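PDB 3MKH: nitroalkane oxidase from Podospora anserina, which oxidises nitroalkanes to aldehydes or ketones, using FAD and molecular oxygen and releasing nitrite and hydrogen peroxide. Local coordinates for residues Val305-Leu308 with Ala312-Asp315; Leu293-Glu298 with Asn372-Ser377. All coordinates share one frame; numbering follows the deposited sequence.

Contact 1: Val305-Leu308 with Ala312-Asp315; sequences VPLL and AFAD. With FAD (flavin-adenine dinucleotide), chain H.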
ATOM      1  N   VAL A 305      14.610 -21.768 -16.213  1.00 49.61           N
ATOM      2  CA  VAL A 305      15.207 -21.721 -14.880  1.00 53.98           C
ATOM      3  C   VAL A 305      14.156 -22.081 -13.830  1.00 51.91           C
ATOM      4  O   VAL A 305      12.960 -22.127 -14.135  1.00 48.66           O
ATOM      5  CB  VAL A 305      15.795 -20.323 -14.566  1.00 53.98           C
ATOM      6  CG1 VAL A 305      16.977 -20.008 -15.485  1.00 55.16           C
ATOM      7  CG2 VAL A 305      14.719 -19.254 -14.683  1.00 52.50           C
ATOM      8  N   PRO A 306      14.600 -22.365 -12.595  1.00 54.02           N
ATOM      9  CA  PRO A 306      13.663 -22.607 -11.489  1.00 50.61           C
ATOM     10  C   PRO A 306      12.749 -21.404 -11.269  1.00 40.34           C
ATOM     11  O   PRO A 306      13.147 -20.271 -11.563  1.00 45.57           O
ATOM     12  CB  PRO A 306      14.589 -22.780 -10.282  1.00 51.06           C
ATOM     13  CG  PRO A 306      15.885 -23.242 -10.864  1.00 55.77           C
ATOM     14  CD  PRO A 306      16.003 -22.565 -12.191  1.00 53.88           C
ATOM     15  N   LEU A 307      11.545 -21.638 -10.763  1.00 42.17           N
ATOM     16  CA  LEU A 307      10.607 -20.545 -10.544  1.00 40.93           C
ATOM     17  C   LEU A 307      11.199 -19.491  -9.596  1.00 37.64           C
ATOM     18  O   LEU A 307      10.972 -18.297  -9.768  1.00 37.08           O
ATOM     19  CB  LEU A 307       9.239 -21.061 -10.063  1.00 39.09           C
ATOM     20  CG  LEU A 307       8.105 -20.022 -10.020  1.00 37.42           C
ATOM     21  CD1 LEU A 307       7.891 -19.395 -11.395  1.00 34.36           C
ATOM     22  CD2 LEU A 307       6.802 -20.612  -9.496  1.00 33.40           C
ATOM     23  N   LEU A 308      11.993 -19.919  -8.619  1.00 40.93           N
ATOM     24  CA  LEU A 308      12.608 -18.959  -7.699  1.00 37.86           C
ATOM     25  C   LEU A 308      13.649 -18.051  -8.363  1.00 44.80           C
ATOM     26  O   LEU A 308      14.061 -17.045  -7.779  1.00 40.27           O
ATOM     27  CB  LEU A 308      13.188 -19.647  -6.457  1.00 42.99           C
ATOM     28  CG  LEU A 308      12.252 -19.783  -5.248  1.00 41.43           C
ATOM     29  CD1 LEU A 308      12.921 -20.572  -4.135  1.00 39.10           C
ATOM     30  CD2 LEU A 308      11.786 -18.414  -4.746  1.00 33.99           C
ATOM     31  N   ALA A 312      10.631 -11.577 -10.071  1.00 37.27           N
ATOM     32  CA  ALA A 312       9.255 -11.186  -9.770  1.00 40.70           C
ATOM     33  C   ALA A 312       8.652 -12.097  -8.707  1.00 31.89           C
ATOM     34  O   ALA A 312       8.105 -11.623  -7.717  1.00 31.15           O
ATOM     35  CB  ALA A 312       8.401 -11.208 -11.028  1.00 37.79           C
ATOM     36  N   PHE A 313       8.755 -13.402  -8.939  1.00 31.55           N
ATOM     37  CA  PHE A 313       8.242 -14.390  -8.017  1.00 30.30           C
ATOM     38  C   PHE A 313       8.961 -14.298  -6.671  1.00 32.61           C
ATOM     39  O   PHE A 313       8.330 -14.275  -5.608  1.00 26.47           O
ATOM     40  CB  PHE A 313       8.403 -15.787  -8.603  1.00 28.74           C
ATOM     41  CG  PHE A 313       7.869 -16.865  -7.725  1.00 31.12           C
ATOM     42  CD1 PHE A 313       8.673 -17.444  -6.753  1.00 30.78           C
ATOM     43  CD2 PHE A 313       6.549 -17.288  -7.853  1.00 30.79           C
ATOM     44  CE1 PHE A 313       8.178 -18.433  -5.928  1.00 32.81           C
ATOM     45  CE2 PHE A 313       6.045 -18.284  -7.038  1.00 30.06           C
ATOM     46  CZ  PHE A 313       6.860 -18.857  -6.067  1.00 31.80           C
ATOM     47  N   ALA A 314      10.287 -14.253  -6.736  1.00 30.44           N
ATOM     48  CA  ALA A 314      11.105 -14.212  -5.540  1.00 29.45           C
ATOM     49  C   ALA A 314      10.785 -13.007  -4.683  1.00 29.54           C
ATOM     50  O   ALA A 314      10.704 -13.121  -3.465  1.00 27.43           O
ATOM     51  CB  ALA A 314      12.588 -14.242  -5.902  1.00 30.08           C
ATOM     52  N   ASP A 315      10.595 -11.849  -5.303  1.00 29.23           N
ATOM     53  CA  ASP A 315      10.345 -10.646  -4.523  1.00 31.86           C
ATOM     54  C   ASP A 315       9.003 -10.699  -3.791  1.00 28.69           C
ATOM     55  O   ASP A 315       8.879 -10.206  -2.675  1.00 25.89           O
ATOM     56  CB  ASP A 315      10.464  -9.389  -5.389  1.00 34.46           C
ATOM     57  CG  ASP A 315      11.923  -8.959  -5.579  1.00 47.32           C
ATOM     58  OD1 ASP A 315      12.832  -9.811  -5.381  1.00 37.99           O
ATOM     59  OD2 ASP A 315      12.159  -7.774  -5.915  1.00 46.60           O
TER
HETATM   60  PA  FAD H 500       1.916 -19.383 -15.404  0.73 33.47           P
HETATM   61  O1A FAD H 500       2.809 -19.928 -16.424  0.73 32.27           O
HETATM   62  O2A FAD H 500       0.939 -20.277 -14.776  0.73 32.68           O
HETATM   63  O5B FAD H 500       2.830 -18.666 -14.266  0.73 37.17           O
HETATM   64  C5B FAD H 500       2.395 -18.603 -12.898  0.73 31.80           C
HETATM   65  C4B FAD H 500       3.275 -17.696 -12.008  0.73 27.71           C
HETATM   66  O4B FAD H 500       4.659 -18.085 -12.147  0.73 38.17           O
HETATM   67  C3B FAD H 500       3.203 -16.236 -12.446  0.73 35.02           C
HETATM   68  O3B FAD H 500       2.161 -15.562 -11.736  0.73 30.25           O
HETATM   69  C2B FAD H 500       4.568 -15.681 -12.039  0.73 33.39           C
HETATM   70  O2B FAD H 500       4.546 -15.235 -10.688  0.73 30.05           O
HETATM   71  C1B FAD H 500       5.504 -16.887 -12.143  0.73 36.62           C
HETATM   72  N9A FAD H 500       6.338 -16.798 -13.385  0.73 42.14           N
HETATM   73  C8A FAD H 500       6.413 -17.715 -14.344  0.73 37.12           C
HETATM   74  N7A FAD H 500       7.254 -17.304 -15.289  0.73 40.39           N
HETATM   75  C5A FAD H 500       7.729 -16.118 -14.933  0.73 40.85           C
HETATM   76  C6A FAD H 500       8.626 -15.224 -15.512  0.73 44.45           C
HETATM   77  N6A FAD H 500       9.215 -15.481 -16.681  0.73 34.79           N
HETATM   78  N1A FAD H 500       8.892 -14.084 -14.869  0.73 41.31           N
HETATM   79  C2A FAD H 500       8.320 -13.811 -13.709  0.73 43.59           C
HETATM   80  N3A FAD H 500       7.464 -14.639 -13.134  0.73 40.68           N
HETATM   81  C4A FAD H 500       7.147 -15.797 -13.722  0.73 41.69           C
HETATM   82  N1  FAD H 500      -6.508 -19.615 -20.793  0.73 29.77           N
HETATM   83  C2  FAD H 500      -6.762 -19.719 -22.157  0.73 26.65           C
HETATM   84  O2  FAD H 500      -5.904 -20.188 -22.892  0.73 31.27           O
HETATM   85  N3  FAD H 500      -7.985 -19.294 -22.680  0.73 27.63           N
HETATM   86  C4  FAD H 500      -8.958 -18.766 -21.835  0.73 29.71           C
HETATM   87  O4  FAD H 500     -10.035 -18.396 -22.296  0.73 29.50           O
HETATM   88  C4X FAD H 500      -8.703 -18.662 -20.474  0.73 30.48           C
HETATM   89  N5  FAD H 500      -9.666 -18.134 -19.611  0.73 32.65           N
HETATM   90  C5X FAD H 500      -9.547 -18.374 -18.241  0.73 29.19           C
HETATM   91  C6  FAD H 500     -10.639 -18.188 -17.405  0.73 29.37           C
HETATM   92  C7  FAD H 500     -10.521 -18.427 -16.044  0.73 29.30           C
HETATM   93  C7M FAD H 500     -11.718 -18.223 -15.121  0.73 27.61           C
HETATM   94  C8  FAD H 500      -9.308 -18.849 -15.524  0.73 31.23           C
HETATM   95  C8M FAD H 500      -9.172 -19.117 -14.026  0.73 30.59           C
HETATM   96  C9  FAD H 500      -8.214 -19.035 -16.363  0.73 29.13           C
HETATM   97  C9A FAD H 500      -8.333 -18.795 -17.724  0.73 28.00           C
HETATM   98  N10 FAD H 500      -7.244 -18.979 -18.585  0.73 32.51           N
HETATM   99  C10 FAD H 500      -7.484 -19.085 -19.955  0.73 30.76           C
HETATM  100  C1' FAD H 500      -5.858 -19.066 -18.065  0.73 30.14           C
HETATM  101  C2' FAD H 500      -5.309 -17.673 -17.754  0.73 33.73           C
HETATM  102  O2' FAD H 500      -5.313 -16.885 -18.940  0.73 37.97           O
HETATM  103  C3' FAD H 500      -3.897 -17.708 -17.134  0.73 33.54           C
HETATM  104  O3' FAD H 500      -3.460 -16.374 -16.891  0.73 32.15           O
HETATM  105  C4' FAD H 500      -2.855 -18.407 -18.011  0.73 31.19           C
HETATM  106  O4' FAD H 500      -2.959 -19.813 -17.857  0.73 28.89           O
HETATM  107  C5' FAD H 500      -1.451 -17.986 -17.581  0.73 35.64           C
HETATM  108  O5' FAD H 500      -1.291 -18.134 -16.167  0.73 35.68           O
HETATM  109  P   FAD H 500      -0.091 -17.415 -15.396  0.73 36.70           P
HETATM  110  O1P FAD H 500      -0.076 -15.991 -15.785  0.73 32.54           O
HETATM  111  O2P FAD H 500      -0.170 -17.781 -13.977  0.73 28.61           O
HETATM  112  O3P FAD H 500       1.171 -18.140 -16.055  0.73 29.73           O
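L308 and A314 bring the two backbones closest, their CA atoms 5.4 Å apart, where the short 3-10 turn starting at L307 folds against the first turn of helix 311-340. No hydrogen bond joins the segments, which bury 216 Å², mostly through apolar side chains centred on F313. CG of F313 lies anti to the backbone N (chi1 -179°), which carries the ring out from the helix to where L307 and L308 meet its face and its edge. L307 crosses it at about a right angle and lays CD2 over one face, 3.8 Å from the centroid of the F313 ring and 25° off its normal, a CH-pi contact displaced toward the rim. L308 comes to the edge instead, its CD2 in the plane of the ring and 3.8 Å from CE1 of F313. Beside L308, CB of A314 lies 3.7 Å from the carbonyl O of L308.

The other branch of L307 serves the cofactor, CD1 lying 3.5 Å from the ribose carbon C1B of FAD, while CB of A312 packs 3.7 Å from C2A of the adenine. L308 and A314 also pack on L415 and Q411 of the second subunit. One leucine thus shares its methyls between phenylalanine and ribose at the adenosine end of the FAD pocket, in an acyl-CoA dehydrogenase-type C-terminal helical domain.

Contact 2: Leu293-Glu298 with Asn372-Ser377; sequences LKFAKE and NAVGIS. With FAD (flavin-adenine dinucleotide), chain H.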
ATOM      1  N   LEU A 293       6.317 -21.617  -1.524  1.00 23.04           N
ATOM      2  CA  LEU A 293       7.702 -22.069  -1.639  1.00 24.32           C
ATOM      3  C   LEU A 293       7.736 -23.509  -2.135  1.00 27.60           C
ATOM      4  O   LEU A 293       8.544 -23.863  -2.986  1.00 31.66           O
ATOM      5  CB  LEU A 293       8.432 -21.948  -0.293  1.00 26.15           C
ATOM      6  CG  LEU A 293       9.946 -22.182  -0.292  1.00 30.35           C
ATOM      7  CD1 LEU A 293      10.653 -21.101  -1.085  1.00 32.51           C
ATOM      8  CD2 LEU A 293      10.469 -22.192   1.142  1.00 28.60           C
ATOM      9  N   LYS A 294       6.837 -24.335  -1.613  1.00 27.60           N
ATOM     10  CA  LYS A 294       6.721 -25.720  -2.056  1.00 27.21           C
ATOM     11  C   LYS A 294       6.396 -25.796  -3.553  1.00 36.49           C
ATOM     12  O   LYS A 294       7.013 -26.552  -4.302  1.00 34.57           O
ATOM     13  CB  LYS A 294       5.639 -26.436  -1.250  1.00 30.13           C
ATOM     14  CG  LYS A 294       5.511 -27.934  -1.538  1.00 38.58           C
ATOM     15  CD  LYS A 294       4.627 -28.597  -0.472  1.00 46.91           C
ATOM     16  CE  LYS A 294       4.799 -30.116  -0.431  1.00 54.13           C
ATOM     17  NZ  LYS A 294       4.326 -30.769  -1.680  1.00 56.94           N
ATOM     18  N   PHE A 295       5.409 -25.015  -3.973  1.00 31.16           N
ATOM     19  CA  PHE A 295       5.023 -24.932  -5.374  1.00 34.06           C
ATOM     20  C   PHE A 295       6.217 -24.482  -6.224  1.00 31.52           C
ATOM     21  O   PHE A 295       6.511 -25.074  -7.255  1.00 36.95           O
ATOM     22  CB  PHE A 295       3.826 -23.980  -5.505  1.00 28.54           C
ATOM     23  CG  PHE A 295       3.380 -23.720  -6.917  1.00 26.49           C
ATOM     24  CD1 PHE A 295       3.887 -22.643  -7.630  1.00 28.95           C
ATOM     25  CD2 PHE A 295       2.424 -24.516  -7.509  1.00 31.69           C
ATOM     26  CE1 PHE A 295       3.468 -22.381  -8.924  1.00 28.87           C
ATOM     27  CE2 PHE A 295       1.996 -24.265  -8.796  1.00 32.30           C
ATOM     28  CZ  PHE A 295       2.516 -23.191  -9.504  1.00 33.20           C
ATOM     29  N   ALA A 296       6.932 -23.462  -5.771  1.00 33.23           N
ATOM     30  CA  ALA A 296       8.075 -22.951  -6.523  1.00 33.86           C
ATOM     31  C   ALA A 296       9.213 -23.962  -6.641  1.00 43.56           C
ATOM     32  O   ALA A 296       9.860 -24.070  -7.692  1.00 41.35           O
ATOM     33  CB  ALA A 296       8.590 -21.671  -5.907  1.00 35.59           C
ATOM     34  N   LYS A 297       9.483 -24.681  -5.557  1.00 36.20           N
ATOM     35  CA  LYS A 297      10.619 -25.601  -5.563  1.00 42.33           C
ATOM     36  C   LYS A 297      10.344 -26.861  -6.387  1.00 46.68           C
ATOM     37  O   LYS A 297      11.272 -27.575  -6.766  1.00 50.90           O
ATOM     38  CB  LYS A 297      11.091 -25.918  -4.137  1.00 38.11           C
ATOM     39  CG  LYS A 297      11.780 -24.707  -3.454  1.00 41.78           C
ATOM     40  CD  LYS A 297      12.439 -25.049  -2.104  1.00 41.99           C
ATOM     41  CE  LYS A 297      13.157 -23.826  -1.485  1.00 43.19           C
ATOM     42  NZ  LYS A 297      14.671 -23.859  -1.537  1.00 33.44           N
ATOM     43  N   GLU A 298       9.079 -27.114  -6.707  1.00 45.17           N
ATOM     44  CA  GLU A 298       8.746 -28.301  -7.487  1.00 41.42           C
ATOM     45  C   GLU A 298       8.128 -27.988  -8.860  1.00 47.28           C
ATOM     46  O   GLU A 298       7.852 -28.901  -9.635  1.00 51.57           O
ATOM     47  CB  GLU A 298       7.815 -29.213  -6.696  1.00 46.29           C
ATOM     48  CG  GLU A 298       6.350 -28.832  -6.796  1.00 49.22           C
ATOM     49  CD  GLU A 298       5.443 -29.712  -5.934  1.00 59.26           C
ATOM     50  OE1 GLU A 298       5.887 -30.186  -4.858  1.00 53.62           O
ATOM     51  OE2 GLU A 298       4.277 -29.920  -6.336  1.00 63.68           O
ATOM     52  N   ASN A 372      -0.957 -14.051  -6.377  1.00 22.47           N
ATOM     53  CA  ASN A 372      -0.334 -13.443  -7.557  1.00 23.89           C
ATOM     54  C   ASN A 372       0.968 -14.130  -7.980  1.00 24.43           C
ATOM     55  O   ASN A 372       1.257 -14.267  -9.175  1.00 24.19           O
ATOM     56  CB  ASN A 372      -0.134 -11.940  -7.328  1.00 22.14           C
ATOM     57  CG  ASN A 372      -1.448 -11.188  -7.343  1.00 25.84           C
ATOM     58  OD1 ASN A 372      -2.401 -11.655  -7.948  1.00 26.51           O
ATOM     59  ND2 ASN A 372      -1.527 -10.052  -6.648  1.00 24.61           N
ATOM     60  N   ALA A 373       1.742 -14.584  -6.999  1.00 19.98           N
ATOM     61  CA  ALA A 373       3.028 -15.217  -7.275  1.00 21.59           C
ATOM     62  C   ALA A 373       2.833 -16.600  -7.887  1.00 22.46           C
ATOM     63  O   ALA A 373       3.503 -16.972  -8.851  1.00 22.98           O
ATOM     64  CB  ALA A 373       3.851 -15.312  -5.985  1.00 22.68           C
ATOM     65  N   VAL A 374       1.899 -17.358  -7.322  1.00 22.57           N
ATOM     66  CA  VAL A 374       1.583 -18.698  -7.816  1.00 21.30           C
ATOM     67  C   VAL A 374       0.892 -18.660  -9.189  1.00 22.55           C
ATOM     68  O   VAL A 374       1.122 -19.530 -10.034  1.00 22.80           O
ATOM     69  CB  VAL A 374       0.734 -19.480  -6.782  1.00 20.70           C
ATOM     70  CG1 VAL A 374       0.201 -20.789  -7.387  1.00 21.43           C
ATOM     71  CG2 VAL A 374       1.590 -19.761  -5.537  1.00 20.57           C
ATOM     72  N   GLY A 375       0.076 -17.633  -9.415  1.00 21.48           N
ATOM     73  CA  GLY A 375      -0.555 -17.445 -10.707  1.00 21.71           C
ATOM     74  C   GLY A 375      -1.898 -18.140 -10.789  1.00 24.98           C
ATOM     75  O   GLY A 375      -2.559 -18.360  -9.778  1.00 23.82           O
ATOM     76  N   ILE A 376      -2.294 -18.500 -12.001  1.00 24.04           N
ATOM     77  CA  ILE A 376      -3.630 -19.009 -12.239  1.00 23.04           C
ATOM     78  C   ILE A 376      -3.916 -20.271 -11.429  1.00 22.52           C
ATOM     79  O   ILE A 376      -5.050 -20.505 -11.016  1.00 22.84           O
ATOM     80  CB  ILE A 376      -3.872 -19.262 -13.744  1.00 26.18           C
ATOM     81  CG1 ILE A 376      -5.360 -19.468 -14.008  1.00 25.73           C
ATOM     82  CG2 ILE A 376      -3.021 -20.414 -14.246  1.00 24.67           C
ATOM     83  CD1 ILE A 376      -6.171 -18.222 -13.708  1.00 30.63           C
ATOM     84  N   SER A 377      -2.886 -21.079 -11.204  1.00 20.85           N
ATOM     85  CA  SER A 377      -3.018 -22.289 -10.395  1.00 23.47           C
ATOM     86  C   SER A 377      -3.642 -22.009  -9.022  1.00 24.95           C
ATOM     87  O   SER A 377      -4.258 -22.883  -8.420  1.00 25.06           O
ATOM     88  CB  SER A 377      -1.639 -22.936 -10.210  1.00 25.04           C
ATOM     89  OG  SER A 377      -1.086 -23.308 -11.466  1.00 26.57           O
TER
HETATM   90  PA  FAD H 500       1.916 -19.383 -15.404  0.73 33.47           P
HETATM   91  O1A FAD H 500       2.809 -19.928 -16.424  0.73 32.27           O
HETATM   92  O2A FAD H 500       0.939 -20.277 -14.776  0.73 32.68           O
HETATM   93  O5B FAD H 500       2.830 -18.666 -14.266  0.73 37.17           O
HETATM   94  C5B FAD H 500       2.395 -18.603 -12.898  0.73 31.80           C
HETATM   95  C4B FAD H 500       3.275 -17.696 -12.008  0.73 27.71           C
HETATM   96  O4B FAD H 500       4.659 -18.085 -12.147  0.73 38.17           O
HETATM   97  C3B FAD H 500       3.203 -16.236 -12.446  0.73 35.02           C
HETATM   98  O3B FAD H 500       2.161 -15.562 -11.736  0.73 30.25           O
HETATM   99  C2B FAD H 500       4.568 -15.681 -12.039  0.73 33.39           C
HETATM  100  O2B FAD H 500       4.546 -15.235 -10.688  0.73 30.05           O
HETATM  101  C1B FAD H 500       5.504 -16.887 -12.143  0.73 36.62           C
HETATM  102  N9A FAD H 500       6.338 -16.798 -13.385  0.73 42.14           N
HETATM  103  C8A FAD H 500       6.413 -17.715 -14.344  0.73 37.12           C
HETATM  104  N7A FAD H 500       7.254 -17.304 -15.289  0.73 40.39           N
HETATM  105  C5A FAD H 500       7.729 -16.118 -14.933  0.73 40.85           C
HETATM  106  C6A FAD H 500       8.626 -15.224 -15.512  0.73 44.45           C
HETATM  107  N6A FAD H 500       9.215 -15.481 -16.681  0.73 34.79           N
HETATM  108  N1A FAD H 500       8.892 -14.084 -14.869  0.73 41.31           N
HETATM  109  C2A FAD H 500       8.320 -13.811 -13.709  0.73 43.59           C
HETATM  110  N3A FAD H 500       7.464 -14.639 -13.134  0.73 40.68           N
HETATM  111  C4A FAD H 500       7.147 -15.797 -13.722  0.73 41.69           C
HETATM  112  N1  FAD H 500      -6.508 -19.615 -20.793  0.73 29.77           N
HETATM  113  C2  FAD H 500      -6.762 -19.719 -22.157  0.73 26.65           C
HETATM  114  O2  FAD H 500      -5.904 -20.188 -22.892  0.73 31.27           O
HETATM  115  N3  FAD H 500      -7.985 -19.294 -22.680  0.73 27.63           N
HETATM  116  C4  FAD H 500      -8.958 -18.766 -21.835  0.73 29.71           C
HETATM  117  O4  FAD H 500     -10.035 -18.396 -22.296  0.73 29.50           O
HETATM  118  C4X FAD H 500      -8.703 -18.662 -20.474  0.73 30.48           C
HETATM  119  N5  FAD H 500      -9.666 -18.134 -19.611  0.73 32.65           N
HETATM  120  C5X FAD H 500      -9.547 -18.374 -18.241  0.73 29.19           C
HETATM  121  C6  FAD H 500     -10.639 -18.188 -17.405  0.73 29.37           C
HETATM  122  C7  FAD H 500     -10.521 -18.427 -16.044  0.73 29.30           C
HETATM  123  C7M FAD H 500     -11.718 -18.223 -15.121  0.73 27.61           C
HETATM  124  C8  FAD H 500      -9.308 -18.849 -15.524  0.73 31.23           C
HETATM  125  C8M FAD H 500      -9.172 -19.117 -14.026  0.73 30.59           C
HETATM  126  C9  FAD H 500      -8.214 -19.035 -16.363  0.73 29.13           C
HETATM  127  C9A FAD H 500      -8.333 -18.795 -17.724  0.73 28.00           C
HETATM  128  N10 FAD H 500      -7.244 -18.979 -18.585  0.73 32.51           N
HETATM  129  C10 FAD H 500      -7.484 -19.085 -19.955  0.73 30.76           C
HETATM  130  C1' FAD H 500      -5.858 -19.066 -18.065  0.73 30.14           C
HETATM  131  C2' FAD H 500      -5.309 -17.673 -17.754  0.73 33.73           C
HETATM  132  O2' FAD H 500      -5.313 -16.885 -18.940  0.73 37.97           O
HETATM  133  C3' FAD H 500      -3.897 -17.708 -17.134  0.73 33.54           C
HETATM  134  O3' FAD H 500      -3.460 -16.374 -16.891  0.73 32.15           O
HETATM  135  C4' FAD H 500      -2.855 -18.407 -18.011  0.73 31.19           C
HETATM  136  O4' FAD H 500      -2.959 -19.813 -17.857  0.73 28.89           O
HETATM  137  C5' FAD H 500      -1.451 -17.986 -17.581  0.73 35.64           C
HETATM  138  O5' FAD H 500      -1.291 -18.134 -16.167  0.73 35.68           O
HETATM  139  P   FAD H 500      -0.091 -17.415 -15.396  0.73 36.70           P
HETATM  140  O1P FAD H 500      -0.076 -15.991 -15.785  0.73 32.54           O
HETATM  141  O2P FAD H 500      -0.170 -17.781 -13.977  0.73 28.61           O
HETATM  142  O3P FAD H 500       1.171 -18.140 -16.055  0.73 29.73           O
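The C-terminal end of helix 345-374 and the turn after it form part of the FAD site, and F295, from the last turns of helix 262-298, packs against this element from within the helical domain. CA of F295 and CA of V374 are 7.5 Å apart, and the contact is small, 135 Å² in all. V374 places CG1 anti to its backbone N, over the centre of the F295 ring: CG1 stands 3.9 Å from the ring centroid and only 10° off the normal, a nearly axial CH-pi contact. S377 adds a looser approach, with OG 4.1 Å from CZ of F295. R301 and R383 also touch both F295 and S377.

A373 and I376, on either side of V374 and G375 in the sequence, bind the cofactor through their backbone. The carbonyl O of A373 accepts a hydrogen bond from the ribose hydroxyl O2B of FAD at 2.7 Å, and N of I376 donates to the phosphate oxygen O2P of FAD at 3.0 Å, nearly straight at 162°. Between them G375 leaves the helix with positive phi (90°), its CA 3.3 Å from O2P of FAD. I376 then extends its side chain along the ribityl chain and the dimethylbenzene edge of the flavin, meeting F398 of the third subunit.

Recognition here divides by chemistry: main-chain carbonyl and amide groups bind ribose and phosphate, whereas the F295 side is dispersive, made chiefly of CG1 of V374 over the ring, and packs behind the turn that carries those groups.

Along the chain, helix 262-298 supplies 293-298 first; the loop after it holds 305-308, and 312-315 lies in the first turn of helix 311-340. Contact 1 therefore closes a very short loop, with three residues between its segments. Contact 2 closes a much longer one, 73 residues between 298 and 372, and contact 1 lies wholly within it. Their centres are only 9 Å apart and they touch: CE1 of F313 is 3.3 Å from CB of A296, and CD2 of L307 is 3.8 Å from CE1 of F295. Together they join three successive helices, 262-298, 311-340 and 345-374, beside one FAD, whose site the third subunit completes.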